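Local coordinates for Ras-related protein Rab-21 (Homo sapiens, PDB 1Z08) that is a small Ras-family protein of the Rab branch with a P-loop nucleotide-binding fold, holding phosphoaminophosphonic acid-guanylate ester and a magnesium ion in this structure, at residues Leu84-Asp87 with Ser93-Lys96; Leu114-Asn119 with Ser136-Val141; Val129-Ala134 with His145-Ala150. The protein carries 1 engineered substitution. One frame throughout, in Å; residues are numbered along the deposited sequence.

Contact 1 of 3, residues Leu84-Asp87 with Ser93-Lys96; sequences LVYD and SFQK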
loop_
_atom_site.group_PDB
_atom_site.type_symbol
_atom_site.label_atom_id
_atom_site.label_comp_id
_atom_site.label_asym_id
_atom_site.label_seq_id
_atom_site.Cartn_x
_atom_site.Cartn_y
_atom_site.Cartn_z
ATOM N N LEU A 84 1.453 -1.963 -2.627
ATOM C CA LEU A 84 1.080 -1.917 -4.030
ATOM C C LEU A 84 -0.434 -1.892 -4.132
ATOM O O LEU A 84 -1.109 -2.889 -3.864
ATOM C CB LEU A 84 1.680 -3.097 -4.803
ATOM C CG LEU A 84 3.188 -3.352 -4.665
ATOM C CD1 LEU A 84 3.597 -4.482 -5.579
ATOM C CD2 LEU A 84 4.019 -2.119 -4.972
ATOM N N VAL A 85 -0.953 -0.731 -4.506
ATOM C CA VAL A 85 -2.383 -0.458 -4.443
ATOM C C VAL A 85 -3.029 -0.611 -5.816
ATOM O O VAL A 85 -2.515 -0.108 -6.813
ATOM C CB VAL A 85 -2.663 0.972 -3.892
ATOM C CG1 VAL A 85 -4.155 1.179 -3.636
ATOM C CG2 VAL A 85 -1.870 1.225 -2.611
ATOM N N TYR A 86 -4.155 -1.316 -5.853
ATOM C CA TYR A 86 -4.999 -1.334 -7.037
ATOM C C TYR A 86 -6.451 -1.009 -6.679
ATOM O O TYR A 86 -6.832 -0.999 -5.503
ATOM C CB TYR A 86 -4.889 -2.671 -7.780
ATOM C CG TYR A 86 -5.490 -3.848 -7.054
ATOM C CD1 TYR A 86 -6.804 -4.250 -7.307
ATOM C CD2 TYR A 86 -4.744 -4.573 -6.125
ATOM C CE1 TYR A 86 -7.363 -5.330 -6.642
ATOM C CE2 TYR A 86 -5.294 -5.662 -5.453
ATOM C CZ TYR A 86 -6.607 -6.033 -5.722
ATOM O OH TYR A 86 -7.165 -7.104 -5.070
ATOM N N ASP A 87 -7.233 -0.740 -7.718
ATOM C CA ASP A 87 -8.635 -0.380 -7.636
ATOM C C ASP A 87 -9.425 -1.649 -7.976
ATOM O O ASP A 87 -9.247 -2.216 -9.055
ATOM C CB ASP A 87 -8.884 0.731 -8.669
ATOM C CG ASP A 87 -10.326 1.221 -8.712
ATOM O OD1 ASP A 87 -10.527 2.346 -9.218
ATOM O OD2 ASP A 87 -11.253 0.506 -8.268
ATOM N N SER A 93 -5.553 -1.863 -13.326
ATOM C CA SER A 93 -4.809 -1.418 -12.152
ATOM C C SER A 93 -4.241 -2.597 -11.362
ATOM O O SER A 93 -3.153 -2.492 -10.791
ATOM C CB SER A 93 -5.668 -0.519 -11.255
ATOM O OG SER A 93 -6.608 -1.261 -10.500
ATOM N N PHE A 94 -4.969 -3.714 -11.333
ATOM C CA PHE A 94 -4.460 -4.921 -10.681
ATOM C C PHE A 94 -3.303 -5.549 -11.451
ATOM O O PHE A 94 -2.274 -5.882 -10.868
ATOM C CB PHE A 94 -5.548 -5.974 -10.450
ATOM C CG PHE A 94 -4.991 -7.323 -10.072
ATOM C CD1 PHE A 94 -4.365 -7.511 -8.840
ATOM C CD2 PHE A 94 -5.054 -8.391 -10.962
ATOM C CE1 PHE A 94 -3.822 -8.746 -8.497
ATOM C CE2 PHE A 94 -4.519 -9.636 -10.624
ATOM C CZ PHE A 94 -3.903 -9.812 -9.393
ATOM N N GLN A 95 -3.482 -5.721 -12.758
ATOM C CA GLN A 95 -2.459 -6.356 -13.582
ATOM C C GLN A 95 -1.145 -5.568 -13.579
ATOM O O GLN A 95 -0.069 -6.154 -13.711
ATOM C CB GLN A 95 -2.974 -6.607 -15.007
ATOM C CG GLN A 95 -4.163 -7.588 -15.093
ATOM C CD GLN A 95 -3.849 -8.992 -14.572
ATOM O OE1 GLN A 95 -2.701 -9.442 -14.599
ATOM N NE2 GLN A 95 -4.878 -9.688 -14.093
ATOM N N LYS A 96 -1.241 -4.252 -13.384
ATOM C CA LYS A 96 -0.075 -3.365 -13.299
ATOM C C LYS A 96 0.789 -3.609 -12.053
ATOM O O LYS A 96 1.994 -3.341 -12.065
ATOM C CB LYS A 96 -0.513 -1.905 -13.367
HETATM O O HOH W 1 -2.098 -0.311 -9.503
#
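In the beta-alpha-beta unit made by strand 81-87, helix 91-108 and strand 113-119, Tyr-86 and Asp-87 at the end of the first strand meet Ser-93 and Phe-94 in the first turns of the helix. The backbones are close here, the CA atoms of Tyr-86 and Ser-93 being 5.1 Å apart, and a small polar residue suits the narrow gap. Ser-93 OG accepts the amide hydrogen of Asp-87 N at 2.9 Å with an N-H...O angle of 159°, and it is also hydrogen-bonded to the carbonyl of Asp-90, so two partners hold the hydroxyl. One water spans the gap between Val-85 and Ser-93, donating to the O of each at 2.7 Å, and thereby serves two buried carbonyls.

The apolar half of the contact is aromatic. Tyr-86 holds CG between its backbone N and carbonyl carbon (chi1 69°), which stands the ring beside the helix with one face toward Phe-94. Phe-94 CB lies over that face as a CH-pi contact, 4.2 Å from the ring centroid. Further along, Phe-94 CD1 sits 3.9 Å above the centre of the tyrosine plane: an edge-to-face pair whose ring planes are inclined at 66°. A flat side chain on the strand and another on the helix make the apolar part of the contact, beside the small serine. Asp-87 directs its carboxylate away from the helix, to a salt bridge with Lys-120 and a hydrogen bond with Thr-89; the Asp-87 side chain lies about 6 Å from the bound phosphoaminophosphonic acid-guanylate ester. A strand end tied to a following helix in this way is a feature of the alternating alpha/beta architecture of P-loop Ras-family domains.

Contact 2 of 3, residues Leu114-Asn119 with Ser136-Val141; sequences LCIVGN and SYAESV. With GNP (phosphoaminophosphonic acid-guanylate ester), chain F.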
loop_
_atom_site.group_PDB
_atom_site.type_symbol
_atom_site.label_atom_id
_atom_site.label_comp_id
_atom_site.label_asym_id
_atom_site.label_seq_id
_atom_site.Cartn_x
_atom_site.Cartn_y
_atom_site.Cartn_z
ATOM N N LEU A 114 6.148 -6.934 1.213
ATOM C CA LEU A 114 5.229 -6.492 0.168
ATOM C C LEU A 114 3.773 -6.626 0.598
ATOM O O LEU A 114 3.389 -7.622 1.215
ATOM C CB LEU A 114 5.462 -7.274 -1.131
ATOM C CG LEU A 114 6.798 -7.143 -1.874
ATOM C CD1 LEU A 114 6.710 -7.878 -3.206
ATOM C CD2 LEU A 114 7.186 -5.691 -2.098
ATOM N N CYS A 115 2.983 -5.603 0.278
ATOM C CA CYS A 115 1.535 -5.624 0.467
ATOM C C CYS A 115 0.862 -5.401 -0.879
ATOM O O CYS A 115 1.201 -4.461 -1.601
ATOM C CB CYS A 115 1.087 -4.526 1.435
ATOM S SG CYS A 115 1.859 -4.573 3.055
ATOM N N ILE A 116 -0.080 -6.276 -1.220
ATOM C CA ILE A 116 -0.929 -6.072 -2.390
ATOM C C ILE A 116 -2.313 -5.693 -1.871
ATOM O O ILE A 116 -2.951 -6.460 -1.149
ATOM C CB ILE A 116 -0.951 -7.308 -3.327
ATOM C CG1 ILE A 116 0.481 -7.629 -3.781
ATOM C CG2 ILE A 116 -1.857 -7.055 -4.532
ATOM C CD1 ILE A 116 0.621 -8.874 -4.615
ATOM N N VAL A 117 -2.749 -4.486 -2.218
ATOM C CA VAL A 117 -3.912 -3.880 -1.577
ATOM C C VAL A 117 -5.026 -3.563 -2.573
ATOM O O VAL A 117 -4.862 -2.732 -3.469
ATOM C CB VAL A 117 -3.518 -2.614 -0.770
ATOM C CG1 VAL A 117 -4.734 -2.012 -0.068
ATOM C CG2 VAL A 117 -2.435 -2.947 0.259
ATOM N N GLY A 118 -6.152 -4.255 -2.403
ATOM C CA GLY A 118 -7.356 -4.006 -3.183
ATOM C C GLY A 118 -8.182 -2.935 -2.510
ATOM O O GLY A 118 -8.894 -3.206 -1.539
ATOM N N ASN A 119 -8.072 -1.717 -3.027
ATOM C CA ASN A 119 -8.764 -0.563 -2.473
ATOM C C ASN A 119 -10.115 -0.314 -3.137
ATOM O O ASN A 119 -10.382 -0.810 -4.238
ATOM C CB ASN A 119 -7.873 0.685 -2.559
ATOM C CG ASN A 119 -8.452 1.878 -1.812
ATOM O OD1 ASN A 119 -8.919 1.754 -0.677
ATOM N ND2 ASN A 119 -8.429 3.043 -2.455
ATOM N N SER A 136 -4.275 -15.253 -4.572
ATOM C CA SER A 136 -3.390 -16.292 -5.101
ATOM C C SER A 136 -2.071 -15.693 -5.584
ATOM O O SER A 136 -0.995 -16.194 -5.239
ATOM C CB SER A 136 -4.066 -17.060 -6.242
ATOM O OG SER A 136 -3.151 -17.954 -6.858
ATOM N N TYR A 137 -2.155 -14.615 -6.364
ATOM C CA TYR A 137 -0.954 -13.952 -6.851
ATOM C C TYR A 137 -0.094 -13.457 -5.690
ATOM O O TYR A 137 1.116 -13.697 -5.665
ATOM C CB TYR A 137 -1.277 -12.802 -7.818
ATOM C CG TYR A 137 -0.035 -12.039 -8.207
ATOM C CD1 TYR A 137 0.898 -12.593 -9.083
ATOM C CD2 TYR A 137 0.231 -10.779 -7.667
ATOM C CE1 TYR A 137 2.057 -11.903 -9.428
ATOM C CE2 TYR A 137 1.389 -10.084 -8.004
ATOM C CZ TYR A 137 2.294 -10.653 -8.883
ATOM O OH TYR A 137 3.439 -9.970 -9.226
ATOM N N ALA A 138 -0.728 -12.779 -4.734
ATOM C CA ALA A 138 -0.039 -12.285 -3.543
ATOM C C ALA A 138 0.748 -13.396 -2.844
ATOM O O ALA A 138 1.942 -13.236 -2.574
ATOM C CB ALA A 138 -1.025 -11.627 -2.581
ATOM N N GLU A 139 0.086 -14.523 -2.573
ATOM C CA GLU A 139 0.751 -15.670 -1.939
ATOM C C GLU A 139 1.929 -16.182 -2.772
ATOM O O GLU A 139 2.985 -16.503 -2.221
ATOM C CB GLU A 139 -0.241 -16.805 -1.656
ATOM C CG GLU A 139 0.333 -17.915 -0.769
ATOM C CD GLU A 139 -0.684 -18.978 -0.381
ATOM O OE1 GLU A 139 -1.901 -18.688 -0.365
ATOM O OE2 GLU A 139 -0.254 -20.110 -0.075
ATOM N N SER A 140 1.753 -16.241 -4.093
ATOM C CA SER A 140 2.798 -16.747 -4.996
ATOM C C SER A 140 4.091 -15.921 -4.981
ATOM O O SER A 140 5.162 -16.454 -5.277
ATOM C CB SER A 140 2.278 -16.867 -6.432
ATOM O OG SER A 140 2.324 -15.623 -7.120
ATOM N N VAL A 141 3.986 -14.635 -4.644
ATOM C CA VAL A 141 5.156 -13.740 -4.612
ATOM C C VAL A 141 5.618 -13.386 -3.194
ATOM O O VAL A 141 6.443 -12.485 -3.007
ATOM C CB VAL A 141 4.941 -12.439 -5.448
ATOM C CG1 VAL A 141 4.823 -12.760 -6.935
ATOM C CG2 VAL A 141 3.728 -11.639 -4.946
HETATM P PG GNP F . -2.364 9.881 -8.187
HETATM O O1G GNP F . -2.653 10.497 -9.536
HETATM O O2G GNP F . -2.028 10.868 -7.099
HETATM O O3G GNP F . -1.302 8.857 -8.478
HETATM N N3B GNP F . -3.675 9.089 -7.696
HETATM P PB GNP F . -3.946 8.403 -6.276
HETATM O O1B GNP F . -3.608 6.964 -6.311
HETATM O O2B GNP F . -3.287 9.205 -5.220
HETATM O O3A GNP F . -5.465 8.426 -6.031
HETATM P PA GNP F . -6.292 9.384 -5.153
HETATM O O1A GNP F . -6.093 9.055 -3.727
HETATM O O2A GNP F . -6.116 10.805 -5.542
HETATM O "O5'" GNP F . -7.784 8.996 -5.473
HETATM C "C5'" GNP F . -8.229 8.914 -6.826
HETATM C "C4'" GNP F . -9.744 8.830 -6.866
HETATM O "O4'" GNP F . -10.188 7.604 -6.229
HETATM C "C3'" GNP F . -10.475 9.964 -6.156
HETATM O "O3'" GNP F . -11.637 10.274 -6.903
HETATM C "C2'" GNP F . -10.786 9.354 -4.790
HETATM O "O2'" GNP F . -11.883 9.944 -4.120
HETATM C "C1'" GNP F . -11.094 7.913 -5.188
HETATM N N9 GNP F . -10.928 6.959 -4.096
HETATM C C8 GNP F . -9.793 6.720 -3.353
HETATM N N7 GNP F . -9.956 5.808 -2.435
HETATM C C5 GNP F . -11.284 5.415 -2.577
HETATM C C6 GNP F . -12.046 4.453 -1.862
HETATM O O6 GNP F . -11.683 3.727 -0.928
HETATM N N1 GNP F . -13.361 4.356 -2.331
HETATM C C2 GNP F . -13.876 5.109 -3.362
HETATM N N2 GNP F . -15.160 4.891 -3.681
HETATM N N3 GNP F . -13.175 6.009 -4.039
HETATM C C4 GNP F . -11.894 6.116 -3.595
#
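With CG1 anti to its carbonyl carbon (chi1 -58°) and the chain extended beyond it (chi2 176°), Ile-116 delivers CD1 to the end of helix 131-140, among Tyr-137, Ala-138 and, just past the helix, Val-141. Tyr-137, its CG anti to the backbone N, crosses the isoleucine at about a right angle and offers CD2 at 3.6 Å from Ile-116 CD1. The same methyl lies 3.6 Å from Ala-138 CA and 3.8 Å from Ala-138 CB; alanine, lacking anything beyond CB, lets the helix backbone come close to the strand. Val-141 CG2 is 4.2 Å from Ile-116 CD1; this valine methyl also stands over one face of the Tyr-137 ring, toward its rim.

These residues cover the sheet within the beta-alpha-beta unit of strand 113-119, helix 131-140 and strand 144-148. At the helix end, Ser-140 OG turns back to donate to Tyr-137 O at 2.7 Å. The strand carries on to Asn-119, the asparagine of the NKxD motif, whose ND2 is 3.2 Å from N7 of the bound phosphoaminophosphonic acid-guanylate ester; hydrogen bonds of ND2 to Val-17 O and of OD1 to Thr-148 OG1 fix the rotation of its amide.

Contact 3 of 3, residues Val129-Ala134 with His145-Ala150; sequences VSIQEA and HYHTSA. With GNP (phosphoaminophosphonic acid-guanylate ester), chain F.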
loop_
_atom_site.group_PDB
_atom_site.type_symbol
_atom_site.label_atom_id
_atom_site.label_comp_id
_atom_site.label_asym_id
_atom_site.label_seq_id
_atom_site.Cartn_x
_atom_site.Cartn_y
_atom_site.Cartn_z
ATOM N N VAL A 129 -12.051 -6.965 -10.406
ATOM C CA VAL A 129 -10.870 -7.773 -10.097
ATOM C C VAL A 129 -11.282 -9.017 -9.314
ATOM O O VAL A 129 -12.094 -8.934 -8.398
ATOM C CB VAL A 129 -9.816 -6.968 -9.296
ATOM C CG1 VAL A 129 -8.613 -7.844 -8.940
ATOM C CG2 VAL A 129 -9.366 -5.751 -10.088
ATOM N N SER A 130 -10.718 -10.165 -9.690
ATOM C CA SER A 130 -10.947 -11.423 -8.987
ATOM C C SER A 130 -10.205 -11.430 -7.647
ATOM O O SER A 130 -8.976 -11.339 -7.620
ATOM C CB SER A 130 -10.477 -12.599 -9.857
ATOM O OG SER A 130 -10.323 -13.784 -9.094
ATOM N N ILE A 131 -10.948 -11.535 -6.545
ATOM C CA ILE A 131 -10.339 -11.654 -5.213
ATOM C C ILE A 131 -9.423 -12.877 -5.171
ATOM O O ILE A 131 -8.298 -12.805 -4.669
ATOM C CB ILE A 131 -11.394 -11.763 -4.083
ATOM C CG1 ILE A 131 -12.185 -10.456 -3.954
ATOM C CG2 ILE A 131 -10.728 -12.115 -2.737
ATOM C CD1 ILE A 131 -13.290 -10.489 -2.915
ATOM N N GLN A 132 -9.907 -13.987 -5.718
ATOM C CA GLN A 132 -9.155 -15.236 -5.701
ATOM C C GLN A 132 -7.845 -15.140 -6.477
ATOM O O GLN A 132 -6.813 -15.623 -6.005
ATOM C CB GLN A 132 -10.024 -16.401 -6.186
ATOM C CG GLN A 132 -11.236 -16.665 -5.278
ATOM C CD GLN A 132 -10.841 -16.966 -3.844
ATOM O OE1 GLN A 132 -10.285 -18.023 -3.550
ATOM N NE2 GLN A 132 -11.131 -16.035 -2.941
ATOM N N GLU A 133 -7.885 -14.503 -7.647
ATOM C CA GLU A 133 -6.680 -14.272 -8.444
ATOM C C GLU A 133 -5.686 -13.373 -7.706
ATOM O O GLU A 133 -4.485 -13.663 -7.676
ATOM C CB GLU A 133 -7.027 -13.661 -9.809
ATOM C CG GLU A 133 -5.804 -13.409 -10.700
ATOM C CD GLU A 133 -6.140 -12.754 -12.033
ATOM O OE1 GLU A 133 -7.320 -12.445 -12.281
ATOM O OE2 GLU A 133 -5.208 -12.546 -12.839
ATOM N N ALA A 134 -6.192 -12.288 -7.118
ATOM C CA ALA A 134 -5.349 -11.326 -6.396
ATOM C C ALA A 134 -4.669 -11.948 -5.181
ATOM O O ALA A 134 -3.465 -11.755 -4.969
ATOM C CB ALA A 134 -6.160 -10.102 -5.989
ATOM N N HIS A 145 -2.053 -10.057 1.007
ATOM C CA HIS A 145 -3.119 -9.298 0.371
ATOM C C HIS A 145 -4.022 -8.659 1.421
ATOM O O HIS A 145 -4.288 -9.253 2.471
ATOM C CB HIS A 145 -3.930 -10.184 -0.585
ATOM C CG HIS A 145 -4.941 -9.427 -1.386
ATOM N ND1 HIS A 145 -4.663 -8.898 -2.627
ATOM C CD2 HIS A 145 -6.223 -9.088 -1.110
ATOM C CE1 HIS A 145 -5.732 -8.268 -3.083
ATOM N NE2 HIS A 145 -6.693 -8.373 -2.183
ATOM N N TYR A 146 -4.478 -7.441 1.131
ATOM C CA TYR A 146 -5.318 -6.669 2.044
ATOM C C TYR A 146 -6.449 -5.991 1.278
ATOM O O TYR A 146 -6.260 -5.552 0.139
ATOM C CB TYR A 146 -4.503 -5.580 2.750
ATOM C CG TYR A 146 -3.288 -6.059 3.517
ATOM C CD1 TYR A 146 -2.068 -6.254 2.872
ATOM C CD2 TYR A 146 -3.354 -6.293 4.890
ATOM C CE1 TYR A 146 -0.944 -6.681 3.571
ATOM C CE2 TYR A 146 -2.225 -6.719 5.606
ATOM C CZ TYR A 146 -1.029 -6.911 4.932
ATOM O OH TYR A 146 0.096 -7.330 5.608
ATOM N N HIS A 147 -7.614 -5.899 1.916
ATOM C CA HIS A 147 -8.753 -5.158 1.364
ATOM C C HIS A 147 -8.929 -3.847 2.127
ATOM O O HIS A 147 -8.944 -3.844 3.357
ATOM C CB HIS A 147 -10.043 -5.974 1.480
ATOM C CG HIS A 147 -10.048 -7.240 0.677
ATOM N ND1 HIS A 147 -10.062 -7.249 -0.701
ATOM C CD2 HIS A 147 -10.076 -8.537 1.061
ATOM C CE1 HIS A 147 -10.082 -8.498 -1.131
ATOM N NE2 HIS A 147 -10.091 -9.299 -0.083
ATOM N N THR A 148 -9.066 -2.738 1.401
ATOM C CA THR A 148 -9.265 -1.429 2.034
ATOM C C THR A 148 -10.357 -0.593 1.376
ATOM O O THR A 148 -10.701 -0.801 0.214
ATOM C CB THR A 148 -7.979 -0.566 2.014
ATOM O OG1 THR A 148 -7.574 -0.343 0.656
ATOM C CG2 THR A 148 -6.845 -1.219 2.807
ATOM N N SER A 149 -10.892 0.349 2.149
ATOM C CA SER A 149 -11.669 1.468 1.629
ATOM C C SER A 149 -11.214 2.731 2.348
ATOM O O SER A 149 -11.468 2.902 3.544
ATOM C CB SER A 149 -13.174 1.261 1.842
ATOM O OG SER A 149 -13.901 2.428 1.475
ATOM N N ALA A 150 -10.532 3.609 1.618
ATOM C CA ALA A 150 -10.151 4.914 2.146
ATOM C C ALA A 150 -11.389 5.770 2.421
ATOM O O ALA A 150 -11.418 6.533 3.384
ATOM C CB ALA A 150 -9.201 5.621 1.186
HETATM P PG GNP F . -2.364 9.881 -8.187
HETATM O O1G GNP F . -2.653 10.497 -9.536
HETATM O O2G GNP F . -2.028 10.868 -7.099
HETATM O O3G GNP F . -1.302 8.857 -8.478
HETATM N N3B GNP F . -3.675 9.089 -7.696
HETATM P PB GNP F . -3.946 8.403 -6.276
HETATM O O1B GNP F . -3.608 6.964 -6.311
HETATM O O2B GNP F . -3.287 9.205 -5.220
HETATM O O3A GNP F . -5.465 8.426 -6.031
HETATM P PA GNP F . -6.292 9.384 -5.153
HETATM O O1A GNP F . -6.093 9.055 -3.727
HETATM O O2A GNP F . -6.116 10.805 -5.542
HETATM O "O5'" GNP F . -7.784 8.996 -5.473
HETATM C "C5'" GNP F . -8.229 8.914 -6.826
HETATM C "C4'" GNP F . -9.744 8.830 -6.866
HETATM O "O4'" GNP F . -10.188 7.604 -6.229
HETATM C "C3'" GNP F . -10.475 9.964 -6.156
HETATM O "O3'" GNP F . -11.637 10.274 -6.903
HETATM C "C2'" GNP F . -10.786 9.354 -4.790
HETATM O "O2'" GNP F . -11.883 9.944 -4.120
HETATM C "C1'" GNP F . -11.094 7.913 -5.188
HETATM N N9 GNP F . -10.928 6.959 -4.096
HETATM C C8 GNP F . -9.793 6.720 -3.353
HETATM N N7 GNP F . -9.956 5.808 -2.435
HETATM C C5 GNP F . -11.284 5.415 -2.577
HETATM C C6 GNP F . -12.046 4.453 -1.862
HETATM O O6 GNP F . -11.683 3.727 -0.928
HETATM N N1 GNP F . -13.361 4.356 -2.331
HETATM C C2 GNP F . -13.876 5.109 -3.362
HETATM N N2 GNP F . -15.160 4.891 -3.681
HETATM N N3 GNP F . -13.175 6.009 -4.039
HETATM C C4 GNP F . -11.894 6.116 -3.595
#
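Ile-131 and His-147 cross at about a right angle, the branched aliphatic chain of the helix meeting the imidazole at its edge. Ile-131 CG2 lies in the ring plane of His-147, 3.9 Å from NE2. The histidine has its CG anti to the carbonyl carbon (chi1 -64°), a torsion that brings its ring over toward the helix. His-145, in a different rotamer with CG anti to the backbone N (chi1 -173°), meets the small methyl of Ala-134 obliquely; alanine suits this place because its single methyl allows the histidine side chain to lie close against the helix.

The contact sets the first turn of helix 131-140 beside the edge strand 144-148 of the sheet. Ser-130 is the N-cap, its OG accepting from Glu-133 N at 2.9 Å and nearly straight, an apt role for a short hydroxyl side chain. Past the strand, Ser-149 and Ala-150 belong to the SAK motif of the nucleotide pocket. Ser-149 OG is hydrogen-bonded to Asp-122 OD1 and Gln-152 N, and Ala-150 N makes a weak, bent hydrogen bond of 2.8 Å to O6 of phosphoaminophosphonic acid-guanylate ester.

In the fold
Going along the chain, contact 1 closes first: only three residues separate strand 81-87 from helix 91-108, which turns back over it. That helix then leads into strand 113-119, which opens contact 2. Contact 3 opens at the start of helix 131-140 before contact 2 has closed near the helix end, and itself closes on strand 144-148, so the two cross while contact 1 stands in series with both. Backbone hydrogen bonds between the neighbouring parallel strands carry contact 1 into contact 2 and contact 2 into contact 3, and Gln-95 with Glu-133 links the two helices. Together they tie strands 81-87, 113-119 and 144-148 to helices 91-108 and 131-140 beside the nucleotide pocket.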